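PDB 4KRI: phospholethanolamine N-methyltransferase 2 from Haemonchus contortus, which probably transfers methyl groups from S-adenosylmethionine to phosphomonomethylethanolamine and its methylated product on the way to phosphocholine. Local coordinates for residues A[4-9]-A[142-147]; A[101-106]-A[156-161]. One frame throughout, in Å; residues are numbered along the deposited sequence.

Contact 1 (A[4-9]-A[142-147]); sequences PAVERQ and NEVLDS
Gln9 reaches from the first turns of helix 5-18 to the bend where strand 132-143 gives way to helix 145-151, and its carboxamide bonds to the backbone on either side of Val144, to Glu143 O and Leu145 N. CG is anti to the backbone N (chi1 -168°) and the chain runs on extended, which carries the amide to the other segment. There NE2 donates to Glu143 O at 2.9 Å, with the acceptor close to the amide plane. On the other branch OE1 accepts from Leu145 N, also at 2.9 Å; this bond is almost straight, 171° at the hydrogen, and uses an in-plane lone pair of OE1. With one bond from each branch, the amide's flip is fixed. A water adds a third link, donating to OE1 at 2.7 Å and accepting from Asp146 N, so two N-H groups in the first turn of helix 145-151 are served directly or indirectly by one side-chain oxygen.

One turn back, Val6 makes the apolar half. Its CG2 sits 3.5 Å from Asp146 CB and 3.7 Å from CG1 of Val144, the N-cap residue, and Val6 crosses both side chains at about a right angle. The contact thus joins the first turns of helix 5-18 to the corner between strand 132-143 and helix 145-151, with Gln9 and Val144 also packing on Ile158 of strand 156-166 and the side-chain OE1 of Glu143 hydrogen-bonded to Tyr275 N of strand 273-277.

Contact 2 (A[101-106]-A[156-161]); sequences ILRQDL and DFIWTL
Arg103 and Asp156 both start with CG anti to the backbone N, and the bend at chi2 of Arg103 (-78°) turns CD toward Asp156; further out, the guanidinium meets the carboxylate side-on. NE binds Asp156 OD1 at 2.8 Å and NH2 binds OD2 at 2.9 Å, each on the syn side, with the two planes only 20° apart: a bidentate salt bridge lying diagonally across the strand pair. The backbones form an antiparallel ladder. Leu102 and Trp159 form one hydrogen-bonded pair, with Trp159 N to Leu102 O at 2.7 Å, and Gln104 and Phe157 form the next.

Side chains alternate between the two faces. With Arg103 lie Ile101, Ile158 and Thr160, where Ile101 CG2 touches Ile158 CG2 at 3.7 Å and CD1 lies against Thr160. On the opposite face the Trp159 indole receives Leu102 CD2 at CE3 and, at its edge, Leu106 CD1 at 3.9 Å from CH2; the same methyl is 3.7 Å from Phe157 CD2, bridging the two rings. Trp159 NE1 is hydrogen-bonded to Thr119 OG1 of helix 114-124.

Asp105 brings a second carboxylate close, its OD1 4.2 Å from Asp156 OD1. Arg103, Ser147 OG and a water all bind Asp156, while Asp105 OD1 accepts from Ser107 N and Asn153 ND2; these donors probably offset the repulsion and favour both acids staying ionised. One face is thus charged at this end; the opposite is largely apolar and aromatic, apart from Gln104, whose amide bonds to Asp74 and Leu73 N.

In the fold
The two contacts lie about 10 Å apart, centre to centre, and their segments alternate along the chain: 4-9, 101-106, 142-147, 156-161. Strands 132-143 and 156-166 are sheet neighbours, and helix 145-151 leads from the first to the second, so contact 1 sits at the turn that feeds contact 2. The two join directly: Val144 N is 2.8 Å from Asp156 O, a probable hydrogen bond, and Val6 CG1 packs on Arg103 NH1. Helix 5-18 packs on the face carrying Arg103 and Ile158, through Val6 and Leu10. Since strand 132-143 also pairs with strand 273-277, which belongs to the methyltransferase domain, this corner links the N-terminal part to the cofactor-binding part.

Contact 1 (A[4-9]-A[142-147])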
ATOM      1  N   PRO A   4      -8.626   2.126 -24.881  1.00 38.28           N
ATOM      2  CA  PRO A   4      -9.877   2.323 -24.128  1.00 33.93           C
ATOM      3  C   PRO A   4      -9.941   1.616 -22.778  1.00 28.44           C
ATOM      4  O   PRO A   4     -10.713   2.027 -21.909  1.00 29.07           O
ATOM      5  CB  PRO A   4     -10.954   1.771 -25.076  1.00 36.39           C
ATOM      6  CG  PRO A   4     -10.213   1.217 -26.268  1.00 43.94           C
ATOM      7  CD  PRO A   4      -8.908   1.916 -26.311  1.00 45.02           C
ATOM      8  N   ALA A   5      -9.142   0.567 -22.593  1.00 26.39           N
ATOM      9  CA  ALA A   5      -9.045  -0.084 -21.292  1.00 27.89           C
ATOM     10  C   ALA A   5      -8.647   0.903 -20.198  1.00 28.19           C
ATOM     11  O   ALA A   5      -9.039   0.739 -19.037  1.00 26.95           O
ATOM     12  CB  ALA A   5      -8.060  -1.257 -21.343  1.00 28.84           C
ATOM     13  N   VAL A   6      -7.873   1.929 -20.553  1.00 23.42           N
ATOM     14  CA  VAL A   6      -7.449   2.904 -19.550  1.00 21.09           C
ATOM     15  C   VAL A   6      -8.619   3.708 -18.988  1.00 21.67           C
ATOM     16  O   VAL A   6      -8.746   3.866 -17.767  1.00 21.77           O
ATOM     17  CB  VAL A   6      -6.411   3.874 -20.107  1.00 28.39           C
ATOM     18  CG1 VAL A   6      -6.077   4.925 -19.059  1.00 26.98           C
ATOM     19  CG2 VAL A   6      -5.166   3.116 -20.480  1.00 24.54           C
ATOM     20  N   GLU A   7      -9.469   4.224 -19.870  1.00 23.43           N
ATOM     21  CA  GLU A   7     -10.609   5.010 -19.406  1.00 26.07           C
ATOM     22  C   GLU A   7     -11.564   4.167 -18.572  1.00 24.66           C
ATOM     23  O   GLU A   7     -12.160   4.662 -17.613  1.00 26.69           O
ATOM     24  CB  GLU A   7     -11.338   5.680 -20.575  1.00 30.13           C
ATOM     25  CG  GLU A   7     -10.610   6.890 -21.126  1.00 37.16           C
ATOM     26  CD  GLU A   7      -9.418   6.535 -21.985  1.00 49.56           C
ATOM     27  OE1 GLU A   7      -9.467   5.499 -22.675  1.00 50.70           O
ATOM     28  OE2 GLU A   7      -8.433   7.302 -21.980  1.00 59.71           O
ATOM     29  N   ARG A   8     -11.707   2.889 -18.920  1.00 20.16           N
ATOM     30  CA  ARG A   8     -12.544   2.021 -18.107  1.00 21.29           C
ATOM     31  C   ARG A   8     -11.966   1.868 -16.708  1.00 23.25           C
ATOM     32  O   ARG A   8     -12.710   1.869 -15.728  1.00 23.63           O
ATOM     33  CB  ARG A   8     -12.776   0.669 -18.783  1.00 25.90           C
ATOM     34  CG  ARG A   8     -13.740   0.802 -19.972  1.00 30.10           C
ATOM     35  CD  ARG A   8     -14.133  -0.533 -20.547  1.00 38.08           C
ATOM     36  NE  ARG A   8     -14.802  -1.379 -19.567  1.00 35.32           N
ATOM     37  CZ  ARG A   8     -16.121  -1.457 -19.406  1.00 36.92           C
ATOM     38  NH1 ARG A   8     -16.942  -0.727 -20.160  1.00 35.91           N
ATOM     39  NH2 ARG A   8     -16.621  -2.275 -18.491  1.00 33.63           N
ATOM     40  N   GLN A   9     -10.642   1.778 -16.605  1.00 20.47           N
ATOM     41  CA  GLN A   9     -10.028   1.666 -15.286  1.00 19.40           C
ATOM     42  C   GLN A   9     -10.195   2.955 -14.467  1.00 19.94           C
ATOM     43  O   GLN A   9     -10.400   2.893 -13.250  1.00 20.74           O
ATOM     44  CB  GLN A   9      -8.543   1.266 -15.396  1.00 19.80           C
ATOM     45  CG  GLN A   9      -7.958   0.866 -14.055  1.00 20.36           C
ATOM     46  CD  GLN A   9      -6.451   0.666 -14.063  1.00 18.23           C
ATOM     47  OE1 GLN A   9      -5.807   0.647 -15.119  1.00 23.02           O
ATOM     48  NE2 GLN A   9      -5.880   0.518 -12.871  1.00 21.61           N
ATOM     49  N   ASN A 142      -3.130   3.839  -7.764  1.00 21.51           N
ATOM     50  CA  ASN A 142      -3.050   2.616  -8.543  1.00 19.42           C
ATOM     51  C   ASN A 142      -2.167   2.804  -9.756  1.00 20.97           C
ATOM     52  O   ASN A 142      -1.895   3.933 -10.173  1.00 22.04           O
ATOM     53  CB  ASN A 142      -4.434   2.190  -9.035  1.00 19.22           C
ATOM     54  CG  ASN A 142      -5.297   1.625  -7.930  1.00 21.86           C
ATOM     55  OD1 ASN A 142      -5.127   0.469  -7.519  1.00 25.12           O
ATOM     56  ND2 ASN A 142      -6.263   2.423  -7.468  1.00 20.31           N
ATOM     57  N   GLU A 143      -1.728   1.692 -10.327  1.00 17.83           N
ATOM     58  CA  GLU A 143      -1.063   1.737 -11.628  1.00 20.17           C
ATOM     59  C   GLU A 143      -2.088   1.585 -12.734  1.00 22.92           C
ATOM     60  O   GLU A 143      -3.045   0.812 -12.594  1.00 19.25           O
ATOM     61  CB  GLU A 143      -0.058   0.591 -11.763  1.00 20.85           C
ATOM     62  CG  GLU A 143       1.074   0.616 -10.752  1.00 22.59           C
ATOM     63  CD  GLU A 143       1.978  -0.597 -10.901  1.00 23.94           C
ATOM     64  OE1 GLU A 143       1.509  -1.705 -10.589  1.00 21.12           O
ATOM     65  OE2 GLU A 143       3.138  -0.468 -11.366  1.00 23.41           O
ATOM     66  N   VAL A 144      -1.871   2.296 -13.842  1.00 20.06           N
ATOM     67  CA  VAL A 144      -2.645   2.061 -15.050  1.00 19.36           C
ATOM     68  C   VAL A 144      -2.224   0.711 -15.623  1.00 19.37           C
ATOM     69  O   VAL A 144      -1.069   0.529 -16.016  1.00 20.26           O
ATOM     70  CB  VAL A 144      -2.384   3.147 -16.114  1.00 19.61           C
ATOM     71  CG1 VAL A 144      -3.208   2.864 -17.380  1.00 18.51           C
ATOM     72  CG2 VAL A 144      -2.734   4.502 -15.549  1.00 24.00           C
ATOM     73  N   LEU A 145      -3.141  -0.248 -15.650  1.00 21.09           N
ATOM     74  CA  LEU A 145      -2.756  -1.625 -15.977  1.00 20.15           C
ATOM     75  C   LEU A 145      -2.445  -1.798 -17.464  1.00 21.47           C
ATOM     76  O   LEU A 145      -1.578  -2.600 -17.838  1.00 20.66           O
ATOM     77  CB  LEU A 145      -3.826  -2.620 -15.495  1.00 22.58           C
ATOM     78  CG  LEU A 145      -3.921  -2.677 -13.970  1.00 24.05           C
ATOM     79  CD1 LEU A 145      -5.104  -3.522 -13.528  1.00 31.47           C
ATOM     80  CD2 LEU A 145      -2.633  -3.221 -13.380  1.00 27.66           C
ATOM     81  N   ASP A 146      -3.130  -1.037 -18.310  1.00 19.70           N
ATOM     82  CA  ASP A 146      -2.850  -1.076 -19.732  1.00 22.48           C
ATOM     83  C   ASP A 146      -1.379  -0.773 -19.948  1.00 22.03           C
ATOM     84  O   ASP A 146      -0.728  -1.359 -20.812  1.00 22.22           O
ATOM     85  CB  ASP A 146      -3.705  -0.034 -20.446  1.00 24.57           C
ATOM     86  CG  ASP A 146      -3.644  -0.159 -21.931  1.00 28.76           C
ATOM     87  OD1 ASP A 146      -4.346  -1.042 -22.480  1.00 28.98           O
ATOM     88  OD2 ASP A 146      -2.899   0.634 -22.559  1.00 31.34           O
ATOM     89  N   SER A 147      -0.850   0.147 -19.158  1.00 19.37           N
ATOM     90  CA  SER A 147       0.527   0.580 -19.375  1.00 21.56           C
ATOM     91  C   SER A 147       1.514  -0.501 -18.953  1.00 20.93           C
ATOM     92  O   SER A 147       2.567  -0.654 -19.567  1.00 20.44           O
ATOM     93  CB  SER A 147       0.791   1.888 -18.625  1.00 23.50           C
ATOM     94  OG  SER A 147      -0.017   2.911 -19.177  1.00 27.78           O
TER
HETATM   95  O   HOH W   1      -6.001  -0.186 -17.666  1.00 28.58           O

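Contact 2 (A[101-106]-A[156-161])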
ATOM      1  N   ILE A 101     -10.219  11.837  -9.580  1.00 18.30           N
ATOM      2  CA  ILE A 101      -9.454  10.739 -10.155  1.00 18.91           C
ATOM      3  C   ILE A 101      -8.411  11.382 -11.056  1.00 22.65           C
ATOM      4  O   ILE A 101      -8.751  12.030 -12.045  1.00 20.63           O
ATOM      5  CB  ILE A 101     -10.351   9.809 -11.000  1.00 24.05           C
ATOM      6  CG1 ILE A 101     -11.491   9.221 -10.151  1.00 22.06           C
ATOM      7  CG2 ILE A 101      -9.518   8.695 -11.630  1.00 22.14           C
ATOM      8  CD1 ILE A 101     -11.016   8.405  -8.913  1.00 19.19           C
ATOM      9  N   LEU A 102      -7.140  11.236 -10.702  1.00 19.85           N
ATOM     10  CA  LEU A 102      -6.084  11.924 -11.414  1.00 21.53           C
ATOM     11  C   LEU A 102      -5.122  10.903 -11.998  1.00 23.45           C
ATOM     12  O   LEU A 102      -4.512  10.129 -11.268  1.00 21.49           O
ATOM     13  CB  LEU A 102      -5.334  12.875 -10.471  1.00 23.96           C
ATOM     14  CG  LEU A 102      -3.999  13.420 -10.998  1.00 31.98           C
ATOM     15  CD1 LEU A 102      -4.229  14.407 -12.097  1.00 42.00           C
ATOM     16  CD2 LEU A 102      -3.192  14.055  -9.873  1.00 39.42           C
ATOM     17  N   ARG A 103      -5.003  10.892 -13.320  1.00 22.68           N
ATOM     18  CA  ARG A 103      -4.098   9.976 -13.993  1.00 20.86           C
ATOM     19  C   ARG A 103      -2.944  10.781 -14.570  1.00 21.92           C
ATOM     20  O   ARG A 103      -3.145  11.707 -15.358  1.00 21.80           O
ATOM     21  CB  ARG A 103      -4.833   9.240 -15.125  1.00 22.30           C
ATOM     22  CG  ARG A 103      -4.024   8.149 -15.870  1.00 23.21           C
ATOM     23  CD  ARG A 103      -3.037   8.734 -16.892  1.00 24.38           C
ATOM     24  NE  ARG A 103      -2.466   7.703 -17.751  1.00 26.63           N
ATOM     25  CZ  ARG A 103      -2.981   7.332 -18.920  1.00 28.83           C
ATOM     26  NH1 ARG A 103      -4.080   7.910 -19.397  1.00 25.76           N
ATOM     27  NH2 ARG A 103      -2.388   6.381 -19.621  1.00 26.04           N
ATOM     28  N   GLN A 104      -1.728  10.423 -14.187  1.00 20.41           N
ATOM     29  CA  GLN A 104      -0.552  11.064 -14.740  1.00 25.11           C
ATOM     30  C   GLN A 104       0.561  10.045 -14.864  1.00 24.75           C
ATOM     31  O   GLN A 104       0.886   9.359 -13.891  1.00 24.78           O
ATOM     32  CB  GLN A 104      -0.115  12.228 -13.845  1.00 22.83           C
ATOM     33  CG  GLN A 104       1.067  13.019 -14.380  1.00 30.57           C
ATOM     34  CD  GLN A 104       0.735  13.782 -15.645  1.00 31.61           C
ATOM     35  OE1 GLN A 104      -0.367  14.318 -15.794  1.00 29.90           O
ATOM     36  NE2 GLN A 104       1.686  13.825 -16.576  1.00 35.44           N
ATOM     37  N   ASP A 105       1.146   9.955 -16.060  1.00 25.37           N
ATOM     38  CA  ASP A 105       2.283   9.063 -16.304  1.00 23.48           C
ATOM     39  C   ASP A 105       3.564   9.691 -15.762  1.00 25.24           C
ATOM     40  O   ASP A 105       3.902  10.822 -16.125  1.00 32.12           O
ATOM     41  CB  ASP A 105       2.412   8.808 -17.803  1.00 24.25           C
ATOM     42  CG  ASP A 105       3.531   7.849 -18.147  1.00 33.96           C
ATOM     43  OD1 ASP A 105       4.008   7.106 -17.257  1.00 31.56           O
ATOM     44  OD2 ASP A 105       3.927   7.837 -19.328  1.00 41.67           O
ATOM     45  N   LEU A 106       4.274   8.972 -14.891  1.00 23.72           N
ATOM     46  CA  LEU A 106       5.517   9.482 -14.314  1.00 24.33           C
ATOM     47  C   LEU A 106       6.757   8.749 -14.854  1.00 26.81           C
ATOM     48  O   LEU A 106       7.845   8.881 -14.304  1.00 30.74           O
ATOM     49  CB  LEU A 106       5.474   9.424 -12.777  1.00 23.57           C
ATOM     50  CG  LEU A 106       4.399  10.268 -12.075  1.00 23.25           C
ATOM     51  CD1 LEU A 106       4.539  10.141 -10.572  1.00 22.98           C
ATOM     52  CD2 LEU A 106       4.504  11.719 -12.479  1.00 32.20           C
ATOM     53  N   ASP A 156       2.804   4.588 -14.430  1.00 20.00           N
ATOM     54  CA  ASP A 156       1.681   5.371 -14.940  1.00 21.75           C
ATOM     55  C   ASP A 156       0.643   5.304 -13.818  1.00 22.35           C
ATOM     56  O   ASP A 156       0.099   4.237 -13.539  1.00 22.58           O
ATOM     57  CB  ASP A 156       1.182   4.736 -16.250  1.00 18.16           C
ATOM     58  CG  ASP A 156       0.279   5.647 -17.047  1.00 26.09           C
ATOM     59  OD1 ASP A 156      -0.075   6.741 -16.538  1.00 25.63           O
ATOM     60  OD2 ASP A 156      -0.091   5.270 -18.194  1.00 26.23           O
ATOM     61  N   PHE A 157       0.407   6.418 -13.126  1.00 19.97           N
ATOM     62  CA  PHE A 157      -0.362   6.354 -11.868  1.00 21.79           C
ATOM     63  C   PHE A 157      -1.757   6.977 -11.917  1.00 23.29           C
ATOM     64  O   PHE A 157      -2.004   7.901 -12.683  1.00 21.04           O
ATOM     65  CB  PHE A 157       0.448   6.994 -10.745  1.00 22.56           C
ATOM     66  CG  PHE A 157       1.710   6.253 -10.429  1.00 19.40           C
ATOM     67  CD1 PHE A 157       1.658   5.022  -9.798  1.00 24.48           C
ATOM     68  CD2 PHE A 157       2.944   6.773 -10.796  1.00 21.40           C
ATOM     69  CE1 PHE A 157       2.820   4.327  -9.492  1.00 21.10           C
ATOM     70  CE2 PHE A 157       4.114   6.085 -10.510  1.00 21.12           C
ATOM     71  CZ  PHE A 157       4.049   4.856  -9.852  1.00 20.87           C
ATOM     72  N   ILE A 158      -2.657   6.449 -11.091  1.00 19.70           N
ATOM     73  CA  ILE A 158      -3.990   7.009 -10.888  1.00 18.88           C
ATOM     74  C   ILE A 158      -4.145   7.294  -9.405  1.00 20.33           C
ATOM     75  O   ILE A 158      -4.064   6.377  -8.589  1.00 21.21           O
ATOM     76  CB  ILE A 158      -5.079   6.012 -11.267  1.00 19.35           C
ATOM     77  CG1 ILE A 158      -4.899   5.551 -12.720  1.00 20.84           C
ATOM     78  CG2 ILE A 158      -6.472   6.635 -11.070  1.00 21.41           C
ATOM     79  CD1 ILE A 158      -5.710   4.303 -13.054  1.00 22.07           C
ATOM     80  N   TRP A 159      -4.367   8.551  -9.045  1.00 19.80           N
ATOM     81  CA  TRP A 159      -4.687   8.871  -7.654  1.00 16.66           C
ATOM     82  C   TRP A 159      -6.192   8.928  -7.502  1.00 20.01           C
ATOM     83  O   TRP A 159      -6.882   9.484  -8.345  1.00 18.45           O
ATOM     84  CB  TRP A 159      -4.118  10.247  -7.258  1.00 21.82           C
ATOM     85  CG  TRP A 159      -2.646  10.287  -7.004  1.00 21.12           C
ATOM     86  CD1 TRP A 159      -2.020  10.278  -5.787  1.00 24.73           C
ATOM     87  CD2 TRP A 159      -1.610  10.375  -7.984  1.00 19.79           C
ATOM     88  NE1 TRP A 159      -0.651  10.350  -5.959  1.00 23.51           N
ATOM     89  CE2 TRP A 159      -0.377  10.403  -7.299  1.00 23.74           C
ATOM     90  CE3 TRP A 159      -1.603  10.428  -9.383  1.00 22.36           C
ATOM     91  CZ2 TRP A 159       0.848  10.483  -7.964  1.00 24.73           C
ATOM     92  CZ3 TRP A 159      -0.391  10.502 -10.038  1.00 25.98           C
ATOM     93  CH2 TRP A 159       0.818  10.526  -9.329  1.00 25.53           C
ATOM     94  N   THR A 160      -6.699   8.378  -6.410  1.00 19.36           N
ATOM     95  CA  THR A 160      -8.103   8.542  -6.049  1.00 18.44           C
ATOM     96  C   THR A 160      -8.108   9.349  -4.763  1.00 19.87           C
ATOM     97  O   THR A 160      -7.580   8.886  -3.758  1.00 19.33           O
ATOM     98  CB  THR A 160      -8.770   7.174  -5.768  1.00 18.24           C
ATOM     99  OG1 THR A 160      -8.752   6.371  -6.961  1.00 21.41           O
ATOM    100  CG2 THR A 160     -10.224   7.370  -5.354  1.00 21.03           C
ATOM    101  N   LEU A 161      -8.694  10.547  -4.798  1.00 20.58           N
ATOM    102  CA  LEU A 161      -8.711  11.451  -3.634  1.00 19.15           C
ATOM    103  C   LEU A 161     -10.122  11.986  -3.444  1.00 25.30           C
ATOM    104  O   LEU A 161     -10.892  12.042  -4.397  1.00 21.99           O
ATOM    105  CB  LEU A 161      -7.761  12.629  -3.890  1.00 21.66           C
ATOM    106  CG  LEU A 161      -6.321  12.302  -4.298  1.00 23.19           C
ATOM    107  CD1 LEU A 161      -5.608  13.558  -4.802  1.00 26.72           C
ATOM    108  CD2 LEU A 161      -5.562  11.697  -3.135  1.00 25.94           C
TER
HETATM  109  O   HOH W   2       1.104   6.583 -20.381  1.00 34.52           O